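Local coordinates for vacuolar protein sorting-associated protein 29 (Entamoeba histolytica, PDB 5XCJ) that binds zinc in a calcineurin-like metallophosphatase fold and, as a VPS29 family member, probably serves protein transport as part of retromer, at residues L84-H88 / I112-T116; S158-E164 / E175-N180; R14-P19 / A135-Y139. The protein carries 1 engineered substitution. One frame throughout, in Å; residues are numbered along the deposited sequence.

Interaction 1: L84-H88 / I112-T116; sequences LMHGH and ITGHT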
ATOM      1  N   LEU A  84       6.218  -3.152  -6.517  1.00 10.95           N
ATOM      2  CA  LEU A  84       5.228  -2.132  -6.217  1.00 10.28           C
ATOM      3  C   LEU A  84       4.707  -1.390  -7.441  1.00  9.16           C
ATOM      4  O   LEU A  84       5.487  -0.943  -8.269  1.00 11.86           O
ATOM      5  CB  LEU A  84       5.834  -1.136  -5.227  1.00 11.61           C
ATOM      6  CG  LEU A  84       5.065   0.141  -4.891  1.00  9.28           C
ATOM      7  CD1 LEU A  84       3.970  -0.168  -3.887  1.00  8.97           C
ATOM      8  CD2 LEU A  84       6.007   1.202  -4.352  1.00  9.44           C
ATOM      9  N   MET A  85       3.392  -1.309  -7.547  1.00  8.48           N
ATOM     10  CA  MET A  85       2.728  -0.558  -8.604  1.00  9.36           C
ATOM     11  C   MET A  85       1.315  -0.181  -8.152  1.00  9.75           C
ATOM     12  O   MET A  85       0.756  -0.819  -7.267  1.00 10.62           O
ATOM     13  CB  MET A  85       2.772  -1.296  -9.943  1.00 13.15           C
ATOM     14  CG  MET A  85       1.565  -2.147 -10.273  1.00 12.02           C
ATOM     15  SD  MET A  85       1.672  -2.715 -11.979  1.00 21.12           S
ATOM     16  CE  MET A  85       2.465  -1.323 -12.758  1.00 13.88           C
ATOM     17  N   HIS A  86       0.727   0.841  -8.761  1.00  8.97           N
ATOM     18  CA  HIS A  86      -0.602   1.279  -8.353  1.00  8.63           C
ATOM     19  C   HIS A  86      -1.682   0.215  -8.542  1.00 10.59           C
ATOM     20  O   HIS A  86      -2.547   0.051  -7.692  1.00 10.00           O
ATOM     21  CB  HIS A  86      -1.004   2.587  -9.033  1.00 10.84           C
ATOM     22  CG  HIS A  86      -2.322   3.113  -8.570  1.00  9.97           C
ATOM     23  ND1 HIS A  86      -3.416   3.219  -9.401  1.00 11.99           N
ATOM     24  CD2 HIS A  86      -2.730   3.551  -7.359  1.00  9.77           C
ATOM     25  CE1 HIS A  86      -4.438   3.699  -8.720  1.00 11.54           C
ATOM     26  NE2 HIS A  86      -4.048   3.910  -7.478  1.00 11.71           N
ATOM     27  N   GLY A  87      -1.593  -0.547  -9.625  1.00  9.99           N
ATOM     28  CA  GLY A  87      -2.554  -1.595  -9.894  1.00  7.81           C
ATOM     29  C   GLY A  87      -3.691  -1.326 -10.868  1.00  9.30           C
ATOM     30  O   GLY A  87      -4.448  -2.231 -11.183  1.00 11.80           O
ATOM     31  N   HIS A  88      -3.820  -0.090 -11.336  1.00 10.54           N
ATOM     32  CA  HIS A  88      -4.831   0.233 -12.338  1.00  9.87           C
ATOM     33  C   HIS A  88      -4.496  -0.451 -13.671  1.00 10.66           C
ATOM     34  O   HIS A  88      -5.375  -0.723 -14.476  1.00 10.45           O
ATOM     35  CB  HIS A  88      -5.062   1.740 -12.505  1.00 10.76           C
ATOM     36  CG  HIS A  88      -3.888   2.489 -13.047  1.00 10.20           C
ATOM     37  ND1 HIS A  88      -2.774   2.777 -12.291  1.00 11.21           N
ATOM     38  CD2 HIS A  88      -3.667   3.039 -14.263  1.00  9.70           C
ATOM     39  CE1 HIS A  88      -1.918   3.466 -13.018  1.00 11.33           C
ATOM     40  NE2 HIS A  88      -2.430   3.630 -14.222  1.00 10.53           N
ATOM     41  N   ILE A 112       2.899  -5.595  -4.324  1.00  7.83           N
ATOM     42  CA  ILE A 112       2.041  -4.627  -3.670  1.00  8.92           C
ATOM     43  C   ILE A 112       1.354  -3.767  -4.720  1.00  8.98           C
ATOM     44  O   ILE A 112       2.003  -3.195  -5.586  1.00  8.12           O
ATOM     45  CB  ILE A 112       2.831  -3.719  -2.711  1.00  8.43           C
ATOM     46  CG1 ILE A 112       3.566  -4.560  -1.662  1.00  9.04           C
ATOM     47  CG2 ILE A 112       1.913  -2.709  -2.057  1.00  6.89           C
ATOM     48  CD1 ILE A 112       4.336  -3.753  -0.646  1.00  9.52           C
ATOM     49  N   THR A 113       0.030  -3.713  -4.634  1.00  8.60           N
ATOM     50  CA  THR A 113      -0.806  -2.939  -5.542  1.00  7.68           C
ATOM     51  C   THR A 113      -1.969  -2.279  -4.791  1.00  8.44           C
ATOM     52  O   THR A 113      -2.332  -2.706  -3.709  1.00 10.44           O
ATOM     53  CB  THR A 113      -1.377  -3.809  -6.685  1.00  9.03           C
ATOM     54  OG1 THR A 113      -2.121  -4.905  -6.141  1.00  9.09           O
ATOM     55  CG2 THR A 113      -0.266  -4.341  -7.566  1.00 10.16           C
ATOM     56  N   GLY A 114      -2.532  -1.229  -5.373  1.00  9.24           N
ATOM     57  CA  GLY A 114      -3.655  -0.540  -4.775  1.00  8.25           C
ATOM     58  C   GLY A 114      -4.825  -0.611  -5.730  1.00  9.15           C
ATOM     59  O   GLY A 114      -5.263  -1.714  -6.061  1.00 11.06           O
ATOM     60  N   HIS A 115      -5.357   0.552  -6.094  1.00 10.10           N
ATOM     61  CA  HIS A 115      -6.454   0.692  -7.057  1.00 10.61           C
ATOM     62  C   HIS A 115      -7.858   0.288  -6.602  1.00 11.37           C
ATOM     63  O   HIS A 115      -8.812   1.026  -6.787  1.00 12.99           O
ATOM     64  CB  HIS A 115      -6.109   0.005  -8.376  1.00 13.53           C
ATOM     65  CG  HIS A 115      -7.106   0.261  -9.460  1.00 14.25           C
ATOM     66  ND1 HIS A 115      -7.060   1.376 -10.264  1.00 13.94           N
ATOM     67  CD2 HIS A 115      -8.187  -0.447  -9.860  1.00 11.54           C
ATOM     68  CE1 HIS A 115      -8.066   1.343 -11.118  1.00 12.77           C
ATOM     69  NE2 HIS A 115      -8.761   0.246 -10.897  1.00 13.26           N
ATOM     70  N   THR A 116      -7.969  -0.914  -6.059  1.00 10.27           N
ATOM     71  CA  THR A 116      -9.237  -1.473  -5.623  1.00 10.99           C
ATOM     72  C   THR A 116      -9.919  -0.736  -4.476  1.00 13.68           C
ATOM     73  O   THR A 116     -11.120  -0.874  -4.286  1.00 12.74           O
ATOM     74  CB  THR A 116      -9.087  -2.958  -5.234  1.00 10.25           C
ATOM     75  OG1 THR A 116      -8.309  -3.061  -4.041  1.00 11.41           O
ATOM     76  CG2 THR A 116      -8.406  -3.722  -6.345  1.00 11.36           C
TER

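Interaction 2: S158-E164 / E175-N180; sequences SELTIYE and ERVDFN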
ATOM      1  N   SER A 158      13.216 -14.210   6.107  1.00 17.67           N
ATOM      2  CA  SER A 158      12.121 -14.905   5.445  1.00 15.95           C
ATOM      3  C   SER A 158      10.816 -14.897   6.236  1.00 17.22           C
ATOM      4  O   SER A 158       9.833 -15.491   5.814  1.00 18.79           O
ATOM      5  CB  SER A 158      12.525 -16.336   5.094  1.00 18.97           C
ATOM      6  OG  SER A 158      13.470 -16.345   4.046  1.00 23.54           O
ATOM      7  N   GLU A 159      10.813 -14.230   7.383  1.00 20.45           N
ATOM      8  CA  GLU A 159       9.614 -14.170   8.198  1.00 19.54           C
ATOM      9  C   GLU A 159       8.852 -12.896   7.849  1.00 16.10           C
ATOM     10  O   GLU A 159       9.403 -11.806   7.886  1.00 16.39           O
ATOM     11  CB  GLU A 159       9.961 -14.184   9.689  1.00 21.71           C
ATOM     12  CG  GLU A 159      10.924 -15.286  10.102  1.00 23.54           C
ATOM     13  CD  GLU A 159      11.007 -15.461  11.606  1.00 30.05           C
ATOM     14  OE1 GLU A 159      10.129 -14.943  12.319  1.00 26.52           O
ATOM     15  OE2 GLU A 159      11.960 -16.122  12.067  1.00 36.80           O
ATOM     16  N   LEU A 160       7.591 -13.054   7.478  1.00 15.32           N
ATOM     17  CA  LEU A 160       6.770 -11.912   7.113  1.00 12.10           C
ATOM     18  C   LEU A 160       5.530 -11.793   7.983  1.00 11.33           C
ATOM     19  O   LEU A 160       4.762 -12.735   8.109  1.00 13.25           O
ATOM     20  CB  LEU A 160       6.368 -12.012   5.641  1.00 12.63           C
ATOM     21  CG  LEU A 160       5.253 -11.104   5.122  1.00  9.04           C
ATOM     22  CD1 LEU A 160       5.658  -9.647   5.249  1.00 10.29           C
ATOM     23  CD2 LEU A 160       4.932 -11.441   3.678  1.00  8.94           C
ATOM     24  N   THR A 161       5.344 -10.630   8.590  1.00 12.59           N
ATOM     25  CA  THR A 161       4.166 -10.381   9.411  1.00 12.12           C
ATOM     26  C   THR A 161       3.426  -9.149   8.900  1.00  9.37           C
ATOM     27  O   THR A 161       4.038  -8.120   8.677  1.00 11.74           O
ATOM     28  CB  THR A 161       4.512 -10.197  10.897  1.00 14.75           C
ATOM     29  OG1 THR A 161       5.190 -11.358  11.385  1.00 16.82           O
ATOM     30  CG2 THR A 161       3.247  -9.984  11.701  1.00 15.05           C
ATOM     31  N   ILE A 162       2.121  -9.275   8.733  1.00 10.05           N
ATOM     32  CA  ILE A 162       1.309  -8.184   8.232  1.00 10.82           C
ATOM     33  C   ILE A 162       0.320  -7.683   9.270  1.00  9.39           C
ATOM     34  O   ILE A 162      -0.466  -8.451   9.803  1.00 10.75           O
ATOM     35  CB  ILE A 162       0.495  -8.615   6.993  1.00  9.91           C
ATOM     36  CG1 ILE A 162       1.410  -8.830   5.791  1.00  7.34           C
ATOM     37  CG2 ILE A 162      -0.592  -7.604   6.686  1.00  9.33           C
ATOM     38  CD1 ILE A 162       1.170 -10.138   5.075  1.00  8.61           C
ATOM     39  N   TYR A 163       0.376  -6.389   9.548  1.00  7.62           N
ATOM     40  CA  TYR A 163      -0.542  -5.764  10.486  1.00  8.85           C
ATOM     41  C   TYR A 163      -1.527  -4.946   9.661  1.00  7.36           C
ATOM     42  O   TYR A 163      -1.181  -3.878   9.166  1.00  8.14           O
ATOM     43  CB  TYR A 163       0.194  -4.831  11.447  1.00 10.18           C
ATOM     44  CG  TYR A 163       1.158  -5.509  12.387  1.00  9.46           C
ATOM     45  CD1 TYR A 163       0.732  -5.975  13.617  1.00 13.29           C
ATOM     46  CD2 TYR A 163       2.492  -5.656  12.057  1.00 10.66           C
ATOM     47  CE1 TYR A 163       1.604  -6.589  14.489  1.00 13.12           C
ATOM     48  CE2 TYR A 163       3.377  -6.271  12.923  1.00 12.37           C
ATOM     49  CZ  TYR A 163       2.925  -6.732  14.138  1.00 15.43           C
ATOM     50  OH  TYR A 163       3.788  -7.345  15.010  1.00 19.43           O
ATOM     51  N   GLU A 164      -2.740  -5.449   9.506  1.00  9.44           N
ATOM     52  CA  GLU A 164      -3.771  -4.767   8.733  1.00  8.98           C
ATOM     53  C   GLU A 164      -4.556  -3.769   9.579  1.00  9.91           C
ATOM     54  O   GLU A 164      -5.334  -4.164  10.436  1.00  8.56           O
ATOM     55  CB  GLU A 164      -4.751  -5.776   8.135  1.00  9.61           C
ATOM     56  CG  GLU A 164      -4.135  -6.978   7.446  1.00  8.50           C
ATOM     57  CD  GLU A 164      -5.198  -7.935   6.929  1.00 11.88           C
ATOM     58  OE1 GLU A 164      -6.366  -7.776   7.310  1.00 12.29           O
ATOM     59  OE2 GLU A 164      -4.865  -8.839   6.144  1.00 13.43           O
ATOM     60  N   GLU A 175      -5.560  -6.453  12.496  1.00 12.97           N
ATOM     61  CA  GLU A 175      -5.450  -7.903  12.361  1.00 11.20           C
ATOM     62  C   GLU A 175      -4.019  -8.280  11.995  1.00 10.43           C
ATOM     63  O   GLU A 175      -3.386  -7.607  11.195  1.00 11.75           O
ATOM     64  CB  GLU A 175      -6.425  -8.438  11.313  1.00 13.62           C
ATOM     65  CG  GLU A 175      -6.360  -9.946  11.151  1.00 14.28           C
ATOM     66  CD  GLU A 175      -7.576 -10.539  10.491  1.00 21.69           C
ATOM     67  OE1 GLU A 175      -8.409  -9.781   9.961  1.00 27.57           O
ATOM     68  OE2 GLU A 175      -7.688 -11.777  10.494  1.00 26.12           O
ATOM     69  N   ARG A 176      -3.529  -9.365  12.579  1.00 13.57           N
ATOM     70  CA  ARG A 176      -2.173  -9.832  12.341  1.00 11.12           C
ATOM     71  C   ARG A 176      -2.170 -11.094  11.497  1.00 13.18           C
ATOM     72  O   ARG A 176      -2.874 -12.051  11.798  1.00 16.92           O
ATOM     73  CB  ARG A 176      -1.467 -10.117  13.670  1.00 13.71           C
ATOM     74  CG  ARG A 176       0.041 -10.275  13.572  1.00 13.43           C
ATOM     75  CD  ARG A 176       0.639 -10.663  14.915  1.00 17.57           C
ATOM     76  NE  ARG A 176       2.094 -10.739  14.894  1.00 16.91           N
ATOM     77  CZ  ARG A 176       2.785 -11.844  15.160  1.00 18.09           C
ATOM     78  NH1 ARG A 176       2.146 -12.969  15.432  1.00 22.18           N
ATOM     79  NH2 ARG A 176       4.102 -11.838  15.111  1.00 16.92           N
ATOM     80  N   VAL A 177      -1.380 -11.075  10.433  1.00 12.51           N
ATOM     81  CA  VAL A 177      -1.253 -12.213   9.541  1.00 10.30           C
ATOM     82  C   VAL A 177       0.202 -12.647   9.559  1.00 11.29           C
ATOM     83  O   VAL A 177       1.094 -11.841   9.341  1.00 12.40           O
ATOM     84  CB  VAL A 177      -1.681 -11.864   8.105  1.00  9.81           C
ATOM     85  CG1 VAL A 177      -1.624 -13.098   7.222  1.00 10.53           C
ATOM     86  CG2 VAL A 177      -3.075 -11.265   8.103  1.00  8.44           C
ATOM     87  N   ASP A 178       0.434 -13.924   9.828  1.00 13.60           N
ATOM     88  CA  ASP A 178       1.783 -14.462   9.906  1.00 15.94           C
ATOM     89  C   ASP A 178       2.141 -15.398   8.755  1.00 15.75           C
ATOM     90  O   ASP A 178       1.380 -16.293   8.419  1.00 16.10           O
ATOM     91  CB  ASP A 178       1.984 -15.193  11.235  1.00 18.16           C
ATOM     92  CG  ASP A 178       1.701 -14.315  12.433  1.00 18.38           C
ATOM     93  OD1 ASP A 178       2.231 -13.193  12.492  1.00 18.91           O
ATOM     94  OD2 ASP A 178       0.938 -14.747  13.312  1.00 22.70           O
ATOM     95  N   PHE A 179       3.312 -15.178   8.169  1.00 14.83           N
ATOM     96  CA  PHE A 179       3.805 -15.992   7.065  1.00 16.07           C
ATOM     97  C   PHE A 179       5.271 -16.345   7.274  1.00 20.45           C
ATOM     98  O   PHE A 179       6.042 -15.538   7.781  1.00 20.84           O
ATOM     99  CB  PHE A 179       3.650 -15.257   5.736  1.00 14.19           C
ATOM    100  CG  PHE A 179       2.240 -15.173   5.247  1.00 16.66           C
ATOM    101  CD1 PHE A 179       1.516 -16.317   4.987  1.00 12.98           C
ATOM    102  CD2 PHE A 179       1.643 -13.945   5.035  1.00 13.13           C
ATOM    103  CE1 PHE A 179       0.220 -16.240   4.534  1.00 10.95           C
ATOM    104  CE2 PHE A 179       0.346 -13.862   4.586  1.00 11.06           C
ATOM    105  CZ  PHE A 179      -0.368 -15.011   4.336  1.00 10.63           C
ATOM    106  N   ASN A 180       5.657 -17.547   6.869  1.00 24.57           N
ATOM    107  CA  ASN A 180       7.038 -17.979   7.013  1.00 24.92           C
ATOM    108  C   ASN A 180       7.621 -18.403   5.668  1.00 25.04           C
ATOM    109  O   ASN A 180       7.588 -17.651   4.697  1.00 24.06           O
ATOM    110  CB  ASN A 180       7.146 -19.115   8.033  1.00 28.62           C
ATOM    111  CG  ASN A 180       6.703 -18.700   9.426  1.00 33.41           C
ATOM    112  OD1 ASN A 180       5.876 -19.364  10.048  1.00 35.75           O
ATOM    113  ND2 ASN A 180       7.259 -17.607   9.924  1.00 30.89           N
TER
HETATM  114  O   HOH W   1      -7.714  -9.794   6.934  1.00 15.49           O

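Interaction 3: R14-P19 / A135-Y139; sequences RSAAIP and ATGAY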
ATOM      1  N   ARG A  14     -12.533  15.059  -5.283  1.00 15.78           N
ATOM      2  CA  ARG A  14     -13.089  14.506  -4.055  1.00 17.35           C
ATOM      3  C   ARG A  14     -12.089  14.711  -2.917  1.00 16.88           C
ATOM      4  O   ARG A  14     -10.960  14.248  -2.990  1.00 18.82           O
ATOM      5  CB  ARG A  14     -13.445  13.032  -4.247  1.00 15.53           C
ATOM      6  CG  ARG A  14     -14.503  12.818  -5.319  1.00 13.09           C
ATOM      7  CD  ARG A  14     -14.738  11.350  -5.620  1.00 14.19           C
ATOM      8  NE  ARG A  14     -15.645  11.175  -6.747  1.00 11.34           N
ATOM      9  CZ  ARG A  14     -16.967  11.171  -6.649  1.00 12.90           C
ATOM     10  NH1 ARG A  14     -17.543  11.330  -5.471  1.00 17.08           N
ATOM     11  NH2 ARG A  14     -17.714  11.009  -7.729  1.00 14.12           N
ATOM     12  N   SER A  15     -12.513  15.404  -1.870  1.00 16.59           N
ATOM     13  CA  SER A  15     -11.632  15.697  -0.748  1.00 14.10           C
ATOM     14  C   SER A  15     -11.621  14.598   0.305  1.00 17.36           C
ATOM     15  O   SER A  15     -12.667  14.168   0.779  1.00 20.27           O
ATOM     16  CB  SER A  15     -12.022  17.033  -0.114  1.00 16.71           C
ATOM     17  OG  SER A  15     -11.350  17.251   1.105  1.00 23.50           O
ATOM     18  N   ALA A  16     -10.426  14.130   0.642  1.00 16.21           N
ATOM     19  CA  ALA A  16     -10.254  13.100   1.655  1.00 17.61           C
ATOM     20  C   ALA A  16      -9.088  13.433   2.577  1.00 20.12           C
ATOM     21  O   ALA A  16      -8.051  13.906   2.129  1.00 24.93           O
ATOM     22  CB  ALA A  16     -10.038  11.742   1.009  1.00 19.11           C
ATOM     23  N   ALA A  17      -9.252  13.161   3.864  1.00 16.94           N
ATOM     24  CA  ALA A  17      -8.194  13.426   4.824  1.00 14.12           C
ATOM     25  C   ALA A  17      -7.786  12.156   5.558  1.00 13.21           C
ATOM     26  O   ALA A  17      -8.632  11.340   5.898  1.00 16.18           O
ATOM     27  CB  ALA A  17      -8.627  14.484   5.815  1.00 18.20           C
ATOM     28  N   ILE A  18      -6.488  11.982   5.767  1.00 13.30           N
ATOM     29  CA  ILE A  18      -6.008  10.823   6.499  1.00 11.85           C
ATOM     30  C   ILE A  18      -6.470  10.989   7.937  1.00 12.53           C
ATOM     31  O   ILE A  18      -6.302  12.050   8.521  1.00 12.68           O
ATOM     32  CB  ILE A  18      -4.477  10.743   6.501  1.00 13.37           C
ATOM     33  CG1 ILE A  18      -3.934  10.805   5.072  1.00 15.11           C
ATOM     34  CG2 ILE A  18      -4.018   9.479   7.208  1.00 12.79           C
ATOM     35  CD1 ILE A  18      -2.437  10.982   4.997  1.00 13.29           C
ATOM     36  N   PRO A  19      -7.020   9.935   8.523  1.00 13.02           N
ATOM     37  CA  PRO A  19      -7.506  10.043   9.897  1.00 14.30           C
ATOM     38  C   PRO A  19      -6.357  10.395  10.832  1.00 12.91           C
ATOM     39  O   PRO A  19      -5.250   9.899  10.678  1.00 13.85           O
ATOM     40  CB  PRO A  19      -8.032   8.639  10.190  1.00 10.98           C
ATOM     41  CG  PRO A  19      -8.415   8.102   8.858  1.00  9.70           C
ATOM     42  CD  PRO A  19      -7.404   8.657   7.901  1.00  9.58           C
ATOM     43  N   ALA A 135      -5.790   4.907   2.219  1.00  6.78           N
ATOM     44  CA  ALA A 135      -5.434   5.469   3.517  1.00  8.12           C
ATOM     45  C   ALA A 135      -6.523   6.373   4.061  1.00  7.05           C
ATOM     46  O   ALA A 135      -6.742   6.438   5.260  1.00  9.35           O
ATOM     47  CB  ALA A 135      -4.122   6.228   3.426  1.00  8.94           C
ATOM     48  N   THR A 136      -7.179   7.095   3.168  1.00  9.19           N
ATOM     49  CA  THR A 136      -8.236   8.015   3.546  1.00  9.41           C
ATOM     50  C   THR A 136      -9.636   7.457   3.345  1.00 10.23           C
ATOM     51  O   THR A 136     -10.617   8.132   3.615  1.00 12.09           O
ATOM     52  CB  THR A 136      -8.118   9.300   2.720  1.00 10.21           C
ATOM     53  OG1 THR A 136      -8.227   8.972   1.334  1.00 10.69           O
ATOM     54  CG2 THR A 136      -6.780   9.960   2.971  1.00  9.45           C
ATOM     55  N   GLY A 137      -9.733   6.205   2.914  1.00  9.80           N
ATOM     56  CA  GLY A 137     -11.031   5.621   2.630  1.00 10.12           C
ATOM     57  C   GLY A 137     -11.738   6.396   1.528  1.00 11.93           C
ATOM     58  O   GLY A 137     -12.934   6.625   1.573  1.00 10.85           O
ATOM     59  N   ALA A 138     -10.963   6.753   0.508  1.00 13.16           N
ATOM     60  CA  ALA A 138     -11.432   7.541  -0.634  1.00 12.64           C
ATOM     61  C   ALA A 138     -12.422   6.811  -1.539  1.00 13.67           C
ATOM     62  O   ALA A 138     -12.447   5.592  -1.597  1.00 17.52           O
ATOM     63  CB  ALA A 138     -10.251   8.047  -1.441  1.00 12.12           C
ATOM     64  N   TYR A 139     -13.218   7.586  -2.262  1.00 13.05           N
ATOM     65  CA  TYR A 139     -14.236   7.033  -3.135  1.00 11.46           C
ATOM     66  C   TYR A 139     -13.658   6.137  -4.232  1.00 11.73           C
ATOM     67  O   TYR A 139     -12.644   6.461  -4.836  1.00 11.19           O
ATOM     68  CB  TYR A 139     -15.046   8.184  -3.766  1.00 11.71           C
ATOM     69  CG  TYR A 139     -15.801   7.784  -5.008  1.00 13.07           C
ATOM     70  CD1 TYR A 139     -17.057   7.216  -4.920  1.00 13.21           C
ATOM     71  CD2 TYR A 139     -15.230   7.908  -6.264  1.00 13.46           C
ATOM     72  CE1 TYR A 139     -17.743   6.821  -6.045  1.00 12.21           C
ATOM     73  CE2 TYR A 139     -15.906   7.516  -7.397  1.00 13.62           C
ATOM     74  CZ  TYR A 139     -17.161   6.970  -7.281  1.00 13.05           C
ATOM     75  OH  TYR A 139     -17.843   6.571  -8.400  1.00 15.17           O
TER
HETATM   76  O   HOH W   2     -11.029   9.370   5.671  1.00 12.35           O

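Interaction 1: L84-H88 / I112-T116
M85 and I112 are joined by a backbone hydrogen bond, M85 N to I112 O at 3.1 Å, beside the single parallel bridge that pairs L84 with I112. A second bond lies further along: G114 N donates a hydrogen bond to H86 O at 2.6 Å, from 47° above the carbonyl plane. Between them, T113 CA makes a C-H...O contact with M85 O at 3.1 Å.

Apolar contacts are few. L84 CD1 rests on I112 CG2 at 3.7 Å, and the side chains of M85 and T113 run alongside each other.

The imidazoles form the third group. H115, whose CG stands anti to the backbone N (chi1 -173°), sets its ring against the backbone of H88, whose CA lies over one face, 3.6 Å from the H115 ring centroid. H86 CE1 meets the edge of that ring, 3.8 Å from H115 ND1, with the planes 82° apart. H86 ND1 and H88 ND1 share a hydrogen bond of 3.0 Å, while H86 NE2 bonds to D8 OD1. D8 and H115 are zinc ligands where the metal is bound, though none is in this model; the bond is consistent with H86 being a second-shell partner that orients D8.

L84 extends the pairing to strand 72-77 through E73, T113 continues it to strand 127-131 through L130, and helix 96-106 covers M85 with Y102 and T113 with L99.

Interaction 2: S158-E164 / E175-N180
E164 to L160 pair with E175 to F179 in an antiparallel beta hairpin, strands 159-168 and 171-179, whose second strand edges the six-stranded sheet. Six backbone hydrogen bonds, among them I162 N to V177 O at 2.8 Å, tie the pairs L160-F179, I162-V177 and E164-E175. Their side chains share one face of the sheet. On it I162 CD1 comes in the plane of the F179 ring, at its edge, 3.8 Å from F179 CD2. V177 CG2 touches E164 OE2 at 3.6 Å, an oxygen hydrogen-bonded to T121 OG1. T121 of strand 120-124 also lies against I162, V177 and F179, which brings the second sheet onto this face.

The other face carries T161, Y163, R176 and D178. With chi1 at -165°, R176 CG points opposite its own amide N, and the chain, extended from CG to NE, lays the arm alongside Y163 with ring and guanidinium planes 52° apart. T161 CG2 approaches R176 NE obliquely at 3.5 Å. Y163 OH lies at the guanidinium edge but is hydrogen-bonded to E154 OE1 on the neighbouring strand. D178 OD1 sits over the centre of the guanidinium, 2.9 Å from R176 NH1, a salt bridge within strand 171-179 that is electrostatic, without a directed hydrogen bond.

Interaction 3: R14-P19 / A135-Y139
T136 OG1, which touches A16 CB at 3.3 Å, is held by a hydrogen bond with F9 O and has a weak one with S134 OG. Its position between the backbone N and the carbonyl carbon (chi1 60°) sets CG2 beside the backbone N, where that methyl meets I18: T136 CG2 is 3.5 Å from I18 N and 3.6 Å from I18 CG1. T136 thus presents its hydroxyl to A16 and its methyl to the A17-I18 peptide, filling the middle of the contact. No direct hydrogen bond crosses between the two loops, although a water donates to A17 O at 3.1 Å; its link to T136 O is too short to be sound and remains doubtful.

At one end R14 lies flat on Y139 in a cation-pi stack. R14 CZ stands 3.9 Å from the Y139 ring centroid, 17° off the ring normal, and the planes differ by 23°. The arginine is displaced toward the ring's rim, with R14 NE 3.3 Å from Y139 CD2. At the other end P19 CD packs on A135 O at 3.5 Å; this buried oxygen has no polar partner in the model.

A138 O accepts a hydrogen bond from H117 ND1, so the 135-139 loop probably helps position H117, a ligand of the second zinc where that metal is bound. The contact joins the loop leading into helix 20-28, with P19 at the N-cap position and against P148, to the loop between strands 127-131 and 149-156, where A135 bonds to G7 just beyond strand 2-6.

How the interactions relate
Along the chain, interaction 3 closes a loop that contains interaction 1, and interaction 2 follows both as a local hairpin. Interactions 1 and 3 have centres about 17 Å apart and both lie near the zinc-binding residues, the first supplying H115 and the second lying close to H117. Interaction 1 is at the ends of strands 80-85 and 110-112 of the five-stranded sheet, whereas interaction 2 forms the margin of the six-stranded sheet; the centres of interactions 1 and 2 are about 20 Å apart. Interactions 2 and 3 lie on opposite sides of the chain's centre, about 26 Å apart between centres. The metal-site loops and the sheet margin are therefore separate parts of one metallophosphatase fold, with no direct touch between contacts.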